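Local coordinates for protein amidohydrolase (Staphylococcus aureus, PDB 3NUR) that probably hydrolyses a carbon-nitrogen bond other than a peptide bond, such as a linear amide, at a metal site in a TIM barrel, at residues S73-R78 against N127-F132; S238-F241 against K246-M249. One frame throughout, in Å; residues are numbered along the deposited sequence.

Contact 1: S73-R78 against N127-F132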
ATOM      1  N   SER A  73       6.326   0.830  20.106  1.00 16.39           N
ATOM      2  CA  SER A  73       7.035   1.402  21.268  1.00 17.08           C
ATOM      3  C   SER A  73       8.404   2.031  20.894  1.00 21.20           C
ATOM      4  O   SER A  73       8.962   2.800  21.683  1.00 21.35           O
ATOM      5  CB  SER A  73       7.221   0.335  22.346  1.00 19.07           C
ATOM      6  OG  SER A  73       8.086  -0.687  21.883  1.00 28.25           O
ATOM      7  N   HIS A  74       8.944   1.711  19.703  1.00 16.69           N
ATOM      8  CA  HIS A  74      10.238   2.226  19.230  1.00 17.04           C
ATOM      9  C   HIS A  74      10.089   3.620  18.589  1.00 16.96           C
ATOM     10  O   HIS A  74      10.547   3.861  17.462  1.00 15.15           O
ATOM     11  CB  HIS A  74      10.913   1.217  18.285  1.00 18.76           C
ATOM     12  CG  HIS A  74      11.517   0.041  18.996  1.00 23.51           C
ATOM     13  ND1 HIS A  74      10.735  -0.877  19.671  1.00 26.37           N
ATOM     14  CD2 HIS A  74      12.813  -0.328  19.108  1.00 26.09           C
ATOM     15  CE1 HIS A  74      11.575  -1.765  20.176  1.00 25.83           C
ATOM     16  NE2 HIS A  74      12.836  -1.478  19.858  1.00 26.50           N
ATOM     17  N   HIS A  75       9.485   4.536  19.347  1.00 12.88           N
ATOM     18  CA  HIS A  75       9.157   5.900  18.948  1.00 12.80           C
ATOM     19  C   HIS A  75      10.382   6.755  18.602  1.00 15.21           C
ATOM     20  O   HIS A  75      10.398   7.439  17.573  1.00 13.53           O
ATOM     21  CB  HIS A  75       8.320   6.585  20.047  1.00 13.01           C
ATOM     22  CG  HIS A  75       8.041   8.030  19.770  1.00 16.06           C
ATOM     23  ND1 HIS A  75       7.123   8.417  18.808  1.00 17.81           N
ATOM     24  CD2 HIS A  75       8.577   9.138  20.334  1.00 17.98           C
ATOM     25  CE1 HIS A  75       7.142   9.738  18.803  1.00 18.07           C
ATOM     26  NE2 HIS A  75       7.988  10.218  19.722  1.00 18.07           N
ATOM     27  N   ASP A  76      11.376   6.762  19.479  1.00 12.04           N
ATOM     28  CA  ASP A  76      12.571   7.576  19.263  1.00 12.18           C
ATOM     29  C   ASP A  76      13.346   7.189  18.015  1.00 14.68           C
ATOM     30  O   ASP A  76      13.819   8.074  17.301  1.00 13.12           O
ATOM     31  CB  ASP A  76      13.445   7.579  20.519  1.00 12.97           C
ATOM     32  CG  ASP A  76      12.827   8.453  21.590  1.00 17.49           C
ATOM     33  OD1 ASP A  76      12.937   9.694  21.479  1.00 20.49           O
ATOM     34  OD2 ASP A  76      12.150   7.905  22.486  1.00 19.10           O
ATOM     35  N   GLU A  77      13.454   5.884  17.725  1.00 12.77           N
ATOM     36  CA  GLU A  77      14.132   5.417  16.508  1.00 12.79           C
ATOM     37  C   GLU A  77      13.378   5.909  15.270  1.00 14.44           C
ATOM     38  O   GLU A  77      14.004   6.366  14.319  1.00 14.50           O
ATOM     39  CB  GLU A  77      14.214   3.895  16.483  1.00 14.95           C
ATOM     40  CG  GLU A  77      15.338   3.363  17.355  1.00 28.85           C
ATOM     41  CD  GLU A  77      15.271   1.868  17.588  1.00 53.75           C
ATOM     42  OE1 GLU A  77      15.383   1.101  16.603  1.00 47.06           O
ATOM     43  OE2 GLU A  77      15.135   1.464  18.765  1.00 57.23           O
ATOM     44  N   ARG A  78      12.044   5.883  15.332  1.00 11.06           N
ATOM     45  CA  ARG A  78      11.160   6.342  14.244  1.00 10.69           C
ATOM     46  C   ARG A  78      11.327   7.861  13.999  1.00 14.15           C
ATOM     47  O   ARG A  78      11.532   8.301  12.860  1.00 12.43           O
ATOM     48  CB  ARG A  78       9.710   5.973  14.580  1.00 10.42           C
ATOM     49  CG  ARG A  78       8.727   6.169  13.423  1.00 11.86           C
ATOM     50  CD  ARG A  78       7.329   5.672  13.773  1.00 13.38           C
ATOM     51  NE  ARG A  78       7.313   4.227  14.051  1.00 13.60           N
ATOM     52  CZ  ARG A  78       7.106   3.267  13.147  1.00 27.00           C
ATOM     53  NH1 ARG A  78       6.933   3.575  11.859  1.00 10.60           N
ATOM     54  NH2 ARG A  78       7.101   1.991  13.517  1.00 13.19           N
ATOM     55  N   ASN A 127       0.755  15.715  14.847  1.00 15.64           N
ATOM     56  CA  ASN A 127       1.349  16.473  13.750  1.00 15.43           C
ATOM     57  C   ASN A 127       2.322  15.634  12.920  1.00 17.76           C
ATOM     58  O   ASN A 127       2.690  16.056  11.827  1.00 17.50           O
ATOM     59  CB  ASN A 127       2.052  17.722  14.283  1.00 17.88           C
ATOM     60  CG  ASN A 127       1.108  18.678  14.971  1.00 45.76           C
ATOM     61  OD1 ASN A 127       1.187  18.896  16.182  1.00 46.92           O
ATOM     62  ND2 ASN A 127       0.159  19.234  14.227  1.00 38.78           N
ATOM     63  N   ARG A 128       2.704  14.443  13.405  1.00 14.35           N
ATOM     64  CA  ARG A 128       3.708  13.632  12.703  1.00 13.08           C
ATOM     65  C   ARG A 128       3.193  12.349  12.093  1.00 13.48           C
ATOM     66  O   ARG A 128       3.926  11.689  11.355  1.00 11.52           O
ATOM     67  CB  ARG A 128       4.893  13.306  13.645  1.00 12.98           C
ATOM     68  CG  ARG A 128       5.544  14.507  14.352  1.00 14.68           C
ATOM     69  CD  ARG A 128       6.157  15.565  13.409  1.00 15.25           C
ATOM     70  NE  ARG A 128       7.143  15.021  12.460  1.00 12.41           N
ATOM     71  CZ  ARG A 128       8.431  14.827  12.731  1.00 15.71           C
ATOM     72  NH1 ARG A 128       8.920  15.124  13.936  1.00 12.40           N
ATOM     73  NH2 ARG A 128       9.245  14.344  11.799  1.00 12.49           N
ATOM     74  N   PHE A 129       1.970  11.965  12.445  1.00 10.43           N
ATOM     75  CA  PHE A 129       1.410  10.698  11.986  1.00  9.50           C
ATOM     76  C   PHE A 129      -0.026  10.787  11.553  1.00 12.72           C
ATOM     77  O   PHE A 129      -0.810  11.585  12.076  1.00 12.83           O
ATOM     78  CB  PHE A 129       1.560   9.620  13.074  1.00  9.77           C
ATOM     79  CG  PHE A 129       2.980   9.388  13.525  1.00 10.67           C
ATOM     80  CD1 PHE A 129       3.886   8.700  12.713  1.00 12.03           C
ATOM     81  CD2 PHE A 129       3.431   9.891  14.739  1.00 12.96           C
ATOM     82  CE1 PHE A 129       5.205   8.513  13.121  1.00 12.85           C
ATOM     83  CE2 PHE A 129       4.749   9.688  15.155  1.00 15.99           C
ATOM     84  CZ  PHE A 129       5.626   8.989  14.348  1.00 14.85           C
ATOM     85  N   VAL A 130      -0.361   9.953  10.580  1.00  9.81           N
ATOM     86  CA  VAL A 130      -1.708   9.765  10.053  1.00  9.95           C
ATOM     87  C   VAL A 130      -1.889   8.225  10.033  1.00 12.79           C
ATOM     88  O   VAL A 130      -0.926   7.491   9.772  1.00 13.07           O
ATOM     89  CB  VAL A 130      -1.868  10.426   8.659  1.00 14.66           C
ATOM     90  CG1 VAL A 130      -3.126   9.947   7.951  1.00 14.97           C
ATOM     91  CG2 VAL A 130      -1.896  11.953   8.784  1.00 14.87           C
ATOM     92  N   GLY A 131      -3.094   7.747  10.326  1.00  8.76           N
ATOM     93  CA  GLY A 131      -3.292   6.302  10.347  1.00  8.52           C
ATOM     94  C   GLY A 131      -4.019   5.721   9.158  1.00 11.37           C
ATOM     95  O   GLY A 131      -4.929   6.346   8.602  1.00 10.37           O
ATOM     96  N   PHE A 132      -3.602   4.507   8.772  1.00  8.46           N
ATOM     97  CA  PHE A 132      -4.269   3.695   7.765  1.00  8.42           C
ATOM     98  C   PHE A 132      -4.831   2.500   8.523  1.00 12.15           C
ATOM     99  O   PHE A 132      -4.156   1.945   9.412  1.00 10.60           O
ATOM    100  CB  PHE A 132      -3.306   3.253   6.628  1.00  9.93           C
ATOM    101  CG  PHE A 132      -3.288   4.131   5.379  1.00 12.47           C
ATOM    102  CD1 PHE A 132      -4.063   5.284   5.302  1.00 15.10           C
ATOM    103  CD2 PHE A 132      -2.449   3.832   4.310  1.00 16.48           C
ATOM    104  CE1 PHE A 132      -4.049   6.091   4.148  1.00 17.04           C
ATOM    105  CE2 PHE A 132      -2.420   4.648   3.165  1.00 18.89           C
ATOM    106  CZ  PHE A 132      -3.239   5.756   3.084  1.00 16.95           C
TER
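Arg78 and Phe129 meet through carbon alone: CD of Arg78 lies 3.6 Å from CE1 of Phe129 and 3.8 Å from CZ of the same ring, an oblique approach to its far end. The guanidinium group, whose plane stands 74° from that of the ring, is not stacked on the aromatic. His75 adds a looser touch, its CE1 being 4.4 Å from CE2 of Phe129, with the two rings meeting rim to rim. One face of Phe129 is backed from within its own segment by CB of Arg128, 3.8 Å above the ring plane and offset toward the rim.

Arg78 starts extended, with CG anti to the backbone N (chi1 -170°), and then bends at chi3 (-62°). The straight part carries CD to the phenylalanine, and the bend sends the guanidinium on toward the metal end of the barrel, where NH2 donates to the backbone O of His30, a calcium ligand. The arginine side chain comes within about 11 Å of the ion, consistent with a second-shell part in holding the strand that bears His30. His75 is fixed from outside as well, by a hydrogen bond between ND1 and the hydroxyl of Tyr121 and by ring stacking with Tyr125.

The contact thus sets the first turn of helix 75-84, with His74 as its N-cap residue, against the buried Phe129 of strand 129-131. Leu92 of the adjacent parallel strand 87-94 touches both Arg78 and Phe129, while Tyr121 and Ile122 of helix 104-124 also pack on the phenylalanine.

Contact 2: S238-F241 against K246-M249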
ATOM      1  N   SER A 238     -12.291  -6.412 -13.171  1.00 11.88           N
ATOM      2  CA  SER A 238     -13.603  -6.743 -12.579  1.00 10.81           C
ATOM      3  C   SER A 238     -14.604  -5.555 -12.595  1.00 14.35           C
ATOM      4  O   SER A 238     -15.767  -5.737 -12.217  1.00 13.72           O
ATOM      5  CB  SER A 238     -13.448  -7.276 -11.160  1.00 13.83           C
ATOM      6  OG  SER A 238     -13.158  -6.241 -10.233  1.00 16.56           O
ATOM      7  N   GLY A 239     -14.137  -4.363 -12.989  1.00 11.81           N
ATOM      8  CA  GLY A 239     -14.973  -3.166 -13.079  1.00 11.10           C
ATOM      9  C   GLY A 239     -15.231  -2.383 -11.806  1.00 13.83           C
ATOM     10  O   GLY A 239     -16.143  -1.542 -11.773  1.00 13.59           O
ATOM     11  N   ILE A 240     -14.395  -2.591 -10.770  1.00 10.28           N
ATOM     12  CA  ILE A 240     -14.518  -1.890  -9.480  1.00  9.38           C
ATOM     13  C   ILE A 240     -14.502  -0.354  -9.697  1.00 13.79           C
ATOM     14  O   ILE A 240     -15.291   0.367  -9.083  1.00 14.15           O
ATOM     15  CB  ILE A 240     -13.385  -2.354  -8.506  1.00 12.42           C
ATOM     16  CG1 ILE A 240     -13.765  -3.706  -7.826  1.00 13.61           C
ATOM     17  CG2 ILE A 240     -13.032  -1.260  -7.452  1.00 14.32           C
ATOM     18  CD1 ILE A 240     -12.642  -4.361  -7.045  1.00 18.89           C
ATOM     19  N   PHE A 241     -13.626   0.122 -10.589  1.00  9.20           N
ATOM     20  CA  PHE A 241     -13.494   1.550 -10.842  1.00  9.74           C
ATOM     21  C   PHE A 241     -14.566   2.146 -11.769  1.00 14.81           C
ATOM     22  O   PHE A 241     -14.629   3.361 -11.908  1.00 14.06           O
ATOM     23  CB  PHE A 241     -12.066   1.916 -11.250  1.00 11.89           C
ATOM     24  CG  PHE A 241     -11.036   1.408 -10.269  1.00 13.67           C
ATOM     25  CD1 PHE A 241     -10.705   2.147  -9.137  1.00 17.85           C
ATOM     26  CD2 PHE A 241     -10.393   0.189 -10.478  1.00 14.63           C
ATOM     27  CE1 PHE A 241      -9.753   1.670  -8.228  1.00 18.75           C
ATOM     28  CE2 PHE A 241      -9.459  -0.294  -9.561  1.00 17.93           C
ATOM     29  CZ  PHE A 241      -9.141   0.449  -8.446  1.00 16.74           C
ATOM     30  N   LYS A 246     -14.858   7.253  -8.144  1.00 13.18           N
ATOM     31  CA  LYS A 246     -14.100   8.204  -7.323  1.00 13.24           C
ATOM     32  C   LYS A 246     -13.060   7.500  -6.461  1.00 14.43           C
ATOM     33  O   LYS A 246     -12.282   8.160  -5.780  1.00 14.18           O
ATOM     34  CB  LYS A 246     -15.043   9.049  -6.449  1.00 16.89           C
ATOM     35  CG  LYS A 246     -15.950   9.982  -7.251  1.00 25.82           C
ATOM     36  CD  LYS A 246     -16.778  10.919  -6.359  1.00 37.68           C
ATOM     37  CE  LYS A 246     -17.983  10.281  -5.694  1.00 53.35           C
ATOM     38  NZ  LYS A 246     -17.664   9.721  -4.349  1.00 63.44           N
ATOM     39  N   LEU A 247     -13.065   6.159  -6.453  1.00 11.47           N
ATOM     40  CA  LEU A 247     -12.122   5.373  -5.661  1.00  9.93           C
ATOM     41  C   LEU A 247     -10.687   5.498  -6.172  1.00 13.73           C
ATOM     42  O   LEU A 247     -10.458   5.412  -7.375  1.00 12.14           O
ATOM     43  CB  LEU A 247     -12.527   3.871  -5.657  1.00 10.58           C
ATOM     44  CG  LEU A 247     -11.577   2.893  -4.899  1.00 15.40           C
ATOM     45  CD1 LEU A 247     -11.548   3.174  -3.400  1.00 15.87           C
ATOM     46  CD2 LEU A 247     -11.913   1.457  -5.187  1.00 17.38           C
ATOM     47  N   ASN A 248      -9.724   5.665  -5.248  1.00 10.24           N
ATOM     48  CA  ASN A 248      -8.302   5.631  -5.567  1.00 10.75           C
ATOM     49  C   ASN A 248      -7.613   4.539  -4.782  1.00 14.00           C
ATOM     50  O   ASN A 248      -7.896   4.321  -3.601  1.00 12.23           O
ATOM     51  CB  ASN A 248      -7.572   6.948  -5.289  1.00 12.29           C
ATOM     52  CG  ASN A 248      -8.065   8.078  -6.124  1.00 22.97           C
ATOM     53  OD1 ASN A 248      -7.998   8.048  -7.357  1.00 15.07           O
ATOM     54  ND2 ASN A 248      -8.614   9.071  -5.458  1.00 14.49           N
HETATM   55  N   MSE A 249      -6.698   3.862  -5.431  1.00 10.42           N
HETATM   56  CA  MSE A 249      -5.870   2.888  -4.759  1.00  9.47           C
HETATM   57  C   MSE A 249      -4.422   3.278  -4.842  1.00 12.33           C
HETATM   58  O   MSE A 249      -4.073   4.098  -5.695  1.00 12.08           O
HETATM   59  CB  MSE A 249      -6.181   1.485  -5.250  1.00 11.86           C
HETATM   60  CG  MSE A 249      -7.532   1.080  -4.627  1.00 20.13           C
HETATM   61 SE   MSE A 249      -8.007  -0.564  -5.067  0.60 29.96          SE
HETATM   62  CE  MSE A 249      -6.682  -1.507  -3.932  1.00 25.37           C
TER
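Phe241 and Leu247, whose CA atoms lie 6.6 Å apart, mark the closest backbone approach between the start of helix 240-243 and the loop that runs into strand 249-251. Just before them, Gly239 ends the preceding helix in a Schellman motif, its positive phi of 82° favouring glycine, and also serves as the N-cap of the short helix.

The Phe241 ring does most of the touching. CD2 of Leu247 comes in above the ring plane, 3.7 Å from CE1 of Phe241, on the side that Ile240 covers. At the rim, CD1 of Phe241 lies 3.7 Å from the carbonyl O of Leu247. Farther along the rim comes Met249, a selenomethionine, with SE 3.7 Å from CZ of Phe241. The line from the ring centroid to SE (5.0 Å) is 74° off the ring normal, an edge-on Met-aromatic contact between side chains that cross at about a right angle. Leu247 has CG anti to its own N (chi1 177°), which extends the side chain toward the helix, and its CD2 also reaches CG2 of Ile240 at 3.7 Å. That same CG2 lies over one face of Phe241, 4.1 Å above its centre.

Phe179 of helix 176-185 joins Ile240, Leu247 and Met249, and Phe286 meets the Phe241 ring at an inclined angle. With apolar atoms making nearly all the contacts, the contact probably rests mainly on dispersion and shape; any electrostatic attraction of the carbonyl and the chalcogen to the ring's C-H edge is probably slight.

From the N terminus, strand 24-31 brings in the metal ligands Glu28 and His30 before contact 1 opens at helix 75-84. Contact 1 closes a long loop through strand 87-94 and helix 104-124, tying helix 75-84 to strand 129-131, which runs parallel to 87-94 in the barrel. The chain then passes through the barrel strands 159-162 and 189-192 before contact 2 closes a short helical connection, joining helix 240-243 to the approach of strand 249-251. The two loops follow in series, neither nesting nor crossing. The centres of contacts 1 and 2 are about 30 Å apart, on opposite sides of the chain's centre.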